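Local coordinates for phiAB6 tailspike (Unidentified phage, PDB 5JS4), which probably binds and fragments the exopolysaccharide of the host bacterium Acinetobacter baumannii, as the trimeric beta-helical tailspike of a phage, at residues Met610-Tyr614 with Asn624-Ile629; Phe694-Trp698 with Phe711-Phe715. One frame throughout, in Å; residues are numbered along the deposited sequence.

Interaction 1: Met610-Tyr614 with Asn624-Ile629; sequences MMLTY and NNGWKI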
ATOM      1  N   MET A 610      10.946   5.101 -47.738  1.00  6.83           N
ATOM      2  CA  MET A 610      11.902   4.042 -48.017  1.00  7.01           C
ATOM      3  C   MET A 610      12.984   4.614 -48.918  1.00  7.20           C
ATOM      4  O   MET A 610      12.690   5.363 -49.851  1.00  7.86           O
ATOM      5  CB  MET A 610      11.231   2.855 -48.701  1.00  7.60           C
ATOM      6  CG  MET A 610      10.355   2.050 -47.762  1.00  7.97           C
ATOM      7  SD  MET A 610       9.556   0.642 -48.551  1.00  9.79           S
ATOM      8  CE  MET A 610       8.161   1.428 -49.348  1.00 10.80           C
ATOM      9  N   MET A 611      14.237   4.285 -48.617  1.00  7.55           N
ATOM     10  CA  MET A 611      15.353   4.639 -49.483  1.00  7.71           C
ATOM     11  C   MET A 611      16.035   3.363 -49.942  1.00  7.10           C
ATOM     12  O   MET A 611      16.142   2.396 -49.189  1.00  8.00           O
ATOM     13  CB  MET A 611      16.332   5.566 -48.765  1.00  8.60           C
ATOM     14  CG  MET A 611      15.665   6.852 -48.303  1.00  9.37           C
ATOM     15  SD  MET A 611      16.816   8.087 -47.678  1.00 12.12           S
ATOM     16  CE  MET A 611      17.309   8.886 -49.198  1.00 13.60           C
ATOM     17  N   LEU A 612      16.480   3.368 -51.186  1.00  6.73           N
ATOM     18  CA  LEU A 612      17.012   2.169 -51.815  1.00  7.22           C
ATOM     19  C   LEU A 612      18.024   2.591 -52.861  1.00  7.38           C
ATOM     20  O   LEU A 612      17.746   3.466 -53.671  1.00  7.66           O
ATOM     21  CB  LEU A 612      15.852   1.392 -52.443  1.00  7.80           C
ATOM     22  CG  LEU A 612      16.158   0.108 -53.206  1.00  8.13           C
ATOM     23  CD1 LEU A 612      16.822  -0.932 -52.324  1.00  8.48           C
ATOM     24  CD2 LEU A 612      14.863  -0.442 -53.781  1.00  8.03           C
ATOM     25  N   THR A 613      19.208   1.983 -52.833  1.00  7.80           N
ATOM     26  CA  THR A 613      20.283   2.377 -53.729  1.00  8.25           C
ATOM     27  C   THR A 613      20.726   1.224 -54.630  1.00  8.36           C
ATOM     28  O   THR A 613      20.858   0.086 -54.181  1.00 10.59           O
ATOM     29  CB  THR A 613      21.449   2.993 -52.923  1.00  9.18           C
ATOM     30  OG1 THR A 613      21.027   4.275 -52.428  1.00  9.57           O
ATOM     31  CG2 THR A 613      22.699   3.178 -53.771  1.00  9.95           C
ATOM     32  N   TYR A 614      20.900   1.542 -55.909  1.00  7.60           N
ATOM     33  CA  TYR A 614      21.499   0.654 -56.901  1.00  7.80           C
ATOM     34  C   TYR A 614      22.992   0.927 -56.949  1.00  7.80           C
ATOM     35  O   TYR A 614      23.399   2.078 -56.953  1.00  7.76           O
ATOM     36  CB  TYR A 614      20.912   0.950 -58.277  1.00  8.13           C
ATOM     37  CG  TYR A 614      21.644   0.291 -59.420  1.00  8.24           C
ATOM     38  CD1 TYR A 614      21.358  -1.018 -59.781  1.00  8.64           C
ATOM     39  CD2 TYR A 614      22.619   0.976 -60.143  1.00  8.12           C
ATOM     40  CE1 TYR A 614      22.021  -1.630 -60.828  1.00  9.28           C
ATOM     41  CE2 TYR A 614      23.288   0.375 -61.193  1.00  8.40           C
ATOM     42  CZ  TYR A 614      22.986  -0.932 -61.530  1.00  8.99           C
ATOM     43  OH  TYR A 614      23.636  -1.544 -62.575  1.00 10.83           O
ATOM     44  N   ASN A 624      15.168  -3.292 -50.004  1.00  8.31           N
ATOM     45  CA  ASN A 624      14.415  -2.647 -48.941  1.00  7.85           C
ATOM     46  C   ASN A 624      12.974  -3.124 -48.990  1.00  7.79           C
ATOM     47  O   ASN A 624      12.240  -2.790 -49.915  1.00  8.32           O
ATOM     48  CB  ASN A 624      14.480  -1.118 -49.062  1.00  7.81           C
ATOM     49  CG  ASN A 624      13.817  -0.407 -47.889  1.00  7.64           C
ATOM     50  OD1 ASN A 624      13.053  -0.998 -47.133  1.00  7.35           O
ATOM     51  ND2 ASN A 624      14.114   0.878 -47.735  1.00  7.25           N
ATOM     52  N   ASN A 625      12.587  -3.933 -48.005  1.00  8.06           N
ATOM     53  CA  ASN A 625      11.183  -4.264 -47.785  1.00  7.95           C
ATOM     54  C   ASN A 625      10.557  -5.053 -48.934  1.00  8.26           C
ATOM     55  O   ASN A 625       9.347  -4.977 -49.151  1.00  8.60           O
ATOM     56  CB  ASN A 625      10.386  -2.969 -47.545  1.00  8.05           C
ATOM     57  CG  ASN A 625       9.166  -3.174 -46.672  1.00  8.26           C
ATOM     58  OD1 ASN A 625       8.996  -4.221 -46.046  1.00  9.15           O
ATOM     59  ND2 ASN A 625       8.310  -2.155 -46.613  1.00  8.53           N
ATOM     60  N   GLY A 626      11.380  -5.806 -49.662  1.00  8.12           N
ATOM     61  CA  GLY A 626      10.903  -6.588 -50.803  1.00  8.27           C
ATOM     62  C   GLY A 626      11.058  -5.932 -52.161  1.00  8.15           C
ATOM     63  O   GLY A 626      10.622  -6.497 -53.164  1.00  9.20           O
ATOM     64  N   TRP A 627      11.655  -4.740 -52.200  1.00  7.71           N
ATOM     65  CA  TRP A 627      12.010  -4.073 -53.452  1.00  7.51           C
ATOM     66  C   TRP A 627      13.524  -4.050 -53.647  1.00  7.80           C
ATOM     67  O   TRP A 627      14.276  -3.870 -52.690  1.00  8.26           O
ATOM     68  CB  TRP A 627      11.472  -2.634 -53.487  1.00  7.60           C
ATOM     69  CG  TRP A 627      10.017  -2.554 -53.823  1.00  7.67           C
ATOM     70  CD1 TRP A 627       9.474  -2.432 -55.066  1.00  7.63           C
ATOM     71  CD2 TRP A 627       8.921  -2.603 -52.908  1.00  7.67           C
ATOM     72  NE1 TRP A 627       8.102  -2.394 -54.985  1.00  8.06           N
ATOM     73  CE2 TRP A 627       7.735  -2.505 -53.671  1.00  7.96           C
ATOM     74  CE3 TRP A 627       8.821  -2.725 -51.517  1.00  8.24           C
ATOM     75  CZ2 TRP A 627       6.466  -2.522 -53.088  1.00  8.44           C
ATOM     76  CZ3 TRP A 627       7.560  -2.741 -50.938  1.00  8.67           C
ATOM     77  CH2 TRP A 627       6.397  -2.644 -51.727  1.00  8.52           C
ATOM     78  N   LYS A 628      13.952  -4.233 -54.894  1.00  8.15           N
ATOM     79  CA  LYS A 628      15.353  -4.063 -55.289  1.00  8.61           C
ATOM     80  C   LYS A 628      15.399  -3.320 -56.613  1.00  8.50           C
ATOM     81  O   LYS A 628      14.382  -3.204 -57.303  1.00  9.11           O
ATOM     82  CB  LYS A 628      16.070  -5.414 -55.416  1.00  9.52           C
ATOM     83  CG  LYS A 628      15.542  -6.312 -56.521  1.00 10.50           C
ATOM     84  CD  LYS A 628      16.411  -7.551 -56.663  1.00 12.28           C
ATOM     85  CE  LYS A 628      15.892  -8.464 -57.753  1.00 14.19           C
ATOM     86  NZ  LYS A 628      16.777  -9.649 -57.921  1.00 16.01           N
ATOM     87  N   ILE A 629      16.577  -2.823 -56.971  1.00  8.29           N
ATOM     88  CA  ILE A 629      16.760  -2.137 -58.242  1.00  8.53           C
ATOM     89  C   ILE A 629      17.639  -2.990 -59.133  1.00  9.23           C
ATOM     90  O   ILE A 629      18.731  -3.392 -58.727  1.00 10.14           O
ATOM     91  CB  ILE A 629      17.404  -0.745 -58.079  1.00  8.70           C
ATOM     92  CG1 ILE A 629      16.637   0.071 -57.035  1.00  8.74           C
ATOM     93  CG2 ILE A 629      17.446  -0.036 -59.428  1.00  8.89           C
ATOM     94  CD1 ILE A 629      17.184   1.464 -56.788  1.00  8.91           C
TER
HETATM   95  O   HOH W   1      18.805  -2.419 -55.224  1.00 15.81           O

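Interaction 2: Phe694-Trp698 with Phe711-Phe715; sequences FKVFW and FTVAF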
ATOM      1  N   PHE A 694       8.341   0.820 -60.057  1.00  7.98           N
ATOM      2  CA  PHE A 694       8.534   1.813 -61.101  1.00  7.83           C
ATOM      3  C   PHE A 694       9.890   1.650 -61.770  1.00  7.79           C
ATOM      4  O   PHE A 694      10.820   1.073 -61.187  1.00  8.72           O
ATOM      5  CB  PHE A 694       8.343   3.245 -60.560  1.00  7.98           C
ATOM      6  CG  PHE A 694       9.260   3.613 -59.417  1.00  7.75           C
ATOM      7  CD1 PHE A 694       8.924   3.295 -58.108  1.00  8.07           C
ATOM      8  CD2 PHE A 694      10.434   4.322 -59.645  1.00  7.78           C
ATOM      9  CE1 PHE A 694       9.753   3.651 -57.053  1.00  8.08           C
ATOM     10  CE2 PHE A 694      11.265   4.681 -58.591  1.00  8.01           C
ATOM     11  CZ  PHE A 694      10.925   4.342 -57.297  1.00  8.00           C
ATOM     12  N   LYS A 695       9.970   2.133 -63.007  1.00  8.14           N
ATOM     13  CA  LYS A 695      11.208   2.175 -63.764  1.00  8.76           C
ATOM     14  C   LYS A 695      11.808   3.565 -63.683  1.00  8.46           C
ATOM     15  O   LYS A 695      11.081   4.558 -63.642  1.00  8.90           O
ATOM     16  CB  LYS A 695      10.969   1.824 -65.231  1.00  9.79           C
ATOM     17  CG  LYS A 695      10.468   0.407 -65.462  1.00 11.32           C
ATOM     18  CD  LYS A 695      10.480   0.062 -66.943  1.00 13.73           C
ATOM     19  CE  LYS A 695       9.928  -1.332 -67.209  1.00 16.33           C
ATOM     20  NZ  LYS A 695       9.955  -1.663 -68.661  1.00 18.34           N
ATOM     21  N   VAL A 696      13.139   3.614 -63.661  1.00  8.33           N
ATOM     22  CA  VAL A 696      13.895   4.854 -63.751  1.00  7.91           C
ATOM     23  C   VAL A 696      14.686   4.818 -65.050  1.00  7.58           C
ATOM     24  O   VAL A 696      15.384   3.837 -65.325  1.00  8.33           O
ATOM     25  CB  VAL A 696      14.868   5.012 -62.570  1.00  7.95           C
ATOM     26  CG1 VAL A 696      15.611   6.341 -62.660  1.00  7.91           C
ATOM     27  CG2 VAL A 696      14.126   4.900 -61.250  1.00  8.11           C
ATOM     28  N   PHE A 697      14.557   5.878 -65.841  1.00  7.88           N
ATOM     29  CA  PHE A 697      15.258   6.040 -67.112  1.00  8.39           C
ATOM     30  C   PHE A 697      16.274   7.155 -66.936  1.00  8.40           C
ATOM     31  O   PHE A 697      15.919   8.235 -66.470  1.00  9.44           O
ATOM     32  CB  PHE A 697      14.288   6.449 -68.226  1.00  8.84           C
ATOM     33  CG  PHE A 697      13.259   5.403 -68.577  1.00  9.13           C
ATOM     34  CD1 PHE A 697      12.212   5.113 -67.709  1.00  9.45           C
ATOM     35  CD2 PHE A 697      13.321   4.734 -69.793  1.00  9.99           C
ATOM     36  CE1 PHE A 697      11.260   4.158 -68.041  1.00 10.08           C
ATOM     37  CE2 PHE A 697      12.368   3.786 -70.131  1.00 10.96           C
ATOM     38  CZ  PHE A 697      11.344   3.497 -69.250  1.00 10.94           C
ATOM     39  N   TRP A 698      17.525   6.897 -67.310  1.00  8.09           N
ATOM     40  CA  TRP A 698      18.602   7.879 -67.200  1.00  7.51           C
ATOM     41  C   TRP A 698      19.146   8.256 -68.568  1.00  7.40           C
ATOM     42  O   TRP A 698      19.445   7.380 -69.380  1.00  8.40           O
ATOM     43  CB  TRP A 698      19.756   7.309 -66.385  1.00  7.25           C
ATOM     44  CG  TRP A 698      19.510   7.169 -64.922  1.00  7.12           C
ATOM     45  CD1 TRP A 698      19.258   6.017 -64.235  1.00  7.34           C
ATOM     46  CD2 TRP A 698      19.528   8.217 -63.951  1.00  7.02           C
ATOM     47  NE1 TRP A 698      19.117   6.282 -62.897  1.00  7.69           N
ATOM     48  CE2 TRP A 698      19.271   7.630 -62.696  1.00  7.14           C
ATOM     49  CE3 TRP A 698      19.737   9.601 -64.019  1.00  7.12           C
ATOM     50  CZ2 TRP A 698      19.222   8.374 -61.517  1.00  7.48           C
ATOM     51  CZ3 TRP A 698      19.684  10.340 -62.847  1.00  7.46           C
ATOM     52  CH2 TRP A 698      19.429   9.730 -61.617  1.00  7.44           C
ATOM     53  N   PHE A 711      23.073   4.859 -57.936  1.00  6.84           N
ATOM     54  CA  PHE A 711      22.104   5.918 -57.673  1.00  6.97           C
ATOM     55  C   PHE A 711      21.086   5.478 -56.632  1.00  6.79           C
ATOM     56  O   PHE A 711      20.840   4.289 -56.441  1.00  6.92           O
ATOM     57  CB  PHE A 711      21.399   6.379 -58.961  1.00  7.19           C
ATOM     58  CG  PHE A 711      20.476   5.351 -59.567  1.00  7.32           C
ATOM     59  CD1 PHE A 711      20.962   4.415 -60.465  1.00  7.43           C
ATOM     60  CD2 PHE A 711      19.118   5.336 -59.260  1.00  7.68           C
ATOM     61  CE1 PHE A 711      20.120   3.473 -61.035  1.00  7.74           C
ATOM     62  CE2 PHE A 711      18.273   4.397 -59.828  1.00  8.05           C
ATOM     63  CZ  PHE A 711      18.775   3.466 -60.716  1.00  8.04           C
ATOM     64  N   THR A 712      20.489   6.467 -55.984  1.00  7.27           N
ATOM     65  CA  THR A 712      19.519   6.281 -54.923  1.00  7.09           C
ATOM     66  C   THR A 712      18.120   6.601 -55.436  1.00  7.00           C
ATOM     67  O   THR A 712      17.957   7.443 -56.320  1.00  6.94           O
ATOM     68  CB  THR A 712      19.849   7.242 -53.763  1.00  7.37           C
ATOM     69  OG1 THR A 712      21.128   6.890 -53.216  1.00  8.51           O
ATOM     70  CG2 THR A 712      18.793   7.214 -52.664  1.00  7.75           C
ATOM     71  N   VAL A 713      17.129   5.908 -54.884  1.00  7.10           N
ATOM     72  CA  VAL A 713      15.733   6.326 -54.996  1.00  7.29           C
ATOM     73  C   VAL A 713      15.121   6.413 -53.602  1.00  7.30           C
ATOM     74  O   VAL A 713      15.541   5.716 -52.675  1.00  7.60           O
ATOM     75  CB  VAL A 713      14.889   5.383 -55.893  1.00  8.07           C
ATOM     76  CG1 VAL A 713      15.548   5.207 -57.249  1.00  8.34           C
ATOM     77  CG2 VAL A 713      14.644   4.037 -55.232  1.00  8.46           C
ATOM     78  N   ALA A 714      14.118   7.273 -53.463  1.00  7.57           N
ATOM     79  CA  ALA A 714      13.335   7.367 -52.242  1.00  7.61           C
ATOM     80  C   ALA A 714      11.875   7.356 -52.652  1.00  7.85           C
ATOM     81  O   ALA A 714      11.487   8.061 -53.578  1.00  9.17           O
ATOM     82  CB  ALA A 714      13.667   8.639 -51.479  1.00  7.93           C
ATOM     83  N   PHE A 715      11.072   6.540 -51.984  1.00  7.71           N
ATOM     84  CA  PHE A 715       9.654   6.463 -52.320  1.00  7.76           C
ATOM     85  C   PHE A 715       8.812   6.048 -51.131  1.00  7.41           C
ATOM     86  O   PHE A 715       9.322   5.510 -50.141  1.00  7.10           O
ATOM     87  CB  PHE A 715       9.420   5.529 -53.521  1.00  8.60           C
ATOM     88  CG  PHE A 715       9.716   4.076 -53.252  1.00  9.51           C
ATOM     89  CD1 PHE A 715      11.023   3.606 -53.232  1.00 10.32           C
ATOM     90  CD2 PHE A 715       8.680   3.163 -53.064  1.00 10.32           C
ATOM     91  CE1 PHE A 715      11.296   2.267 -53.003  1.00 11.45           C
ATOM     92  CE2 PHE A 715       8.947   1.822 -52.838  1.00 11.38           C
ATOM     93  CZ  PHE A 715      10.255   1.374 -52.806  1.00 11.92           C
TER

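Interaction 1: Met610-Tyr614 with Asn624-Ile629
The side-chain amide of Asn624 reaches the backbone of strand 610-614: its ND2 donates to Met611 O at 2.9 Å, nearly straight at the hydrogen. Met611 O lies close to the Asn624 amide plane, while ND2 stands 39° out of the Met611 carbonyl plane. CG of Asn624 lies anti to its backbone N (chi1 -174°), which carries the amide across to Met611. Met610 bends at its last torsion; its SD takes a weak bond from Asn625 ND2 at 3.6 Å and makes an oblique Met-aromatic contact with the six-membered ring of Trp627. Further along, Leu612 and Ile629 lie alongside each other, pointing opposite ways; Leu612 CD2 lies 3.7 Å from Ile629 CG1 and 4.0 Å from Trp627 CB. Both pack between two antiparallel sheets of the C-terminal region, whose strands 610-614 and 627-629 run 32° apart. At the far end Ile629 O meets the edge of the Tyr614 ring, and a water accepts from Ile629 N and donates weakly to Thr613 O. A type I' turn, Asn624 to Trp627, sets the two asparagines; Asn625 and Gly626 supply its two positive-phi positions. Asn625 ND2 also bonds Lys588 O, and Asn624 OD1 accepts from Ala605 N of the second subunit.

Interaction 2: Phe694-Trp698 with Phe711-Phe715
Aromatic and aliphatic side chains make this contact, a face-to-face packing of two beta-sheets in the C-terminal beta-structured region. Strand 694-698 belongs to one antiparallel sheet and strand 711-715 to the other; their axes approach to 10.5 Å, about the spacing of packed sheets rather than of paired strands. Alternate residues Phe694, Val696 and Trp698 point inward against Phe711, Val713 and Phe715. At one end the indole of Trp698 presents its edge to the face of Phe711 in a T-shaped pair, planes at 69°. NE1 of Trp698 sits over the centre of the Phe711 ring, 3.5 Å from Phe711 CE1, while CZ2 of Trp698 lies 3.8 Å from Phe711 CD2. Phe711 CG lies between its backbone N and carbonyl carbon (chi1 68°), a position that stands the ring up with one face toward the indole. At the other end Phe694 turns its edge to Phe715: CE1 of Phe694 comes 3.8 Å from Phe715 CG, offset toward the rim of that ring, in a second T-shaped pair with centroids 5.5 Å apart. Between the two pairs, Val696 CG2 meets Val713 CG1 at 4.3 Å. Tyr637 sets another edge-to-face pair against Phe711. With its indole N-H pointing toward the centre of the Phe711 ring face, Trp698 probably gains a modest electrostatic attraction there, whereas the remaining cohesion between these strands probably comes largely from dispersion and the burial of apolar surface.

How the interactions relate
Both interactions are buried and join the same two antiparallel sheets: strands 602-615 and 708-715 are neighbours in one, while 627-633 and 690-699 belong to the other. They touch directly, with Leu612 O and Val713 N 2.8 Å apart in a probable backbone hydrogen bond and Thr613 OG1 and Thr712 OG1 2.7 Å apart in a probable side-chain one; Thr613 OG1 also bonds His653 ND1 of the second subunit. Interaction 1 mixes amide, sulfur and water bonds with apolar packing, and its asparagine turn borders the second subunit. Interaction 2 is almost wholly aromatic and aliphatic across the sheets. Trp627 continues the aromatic packing from one to the other through its edge-to-face pair with Phe715.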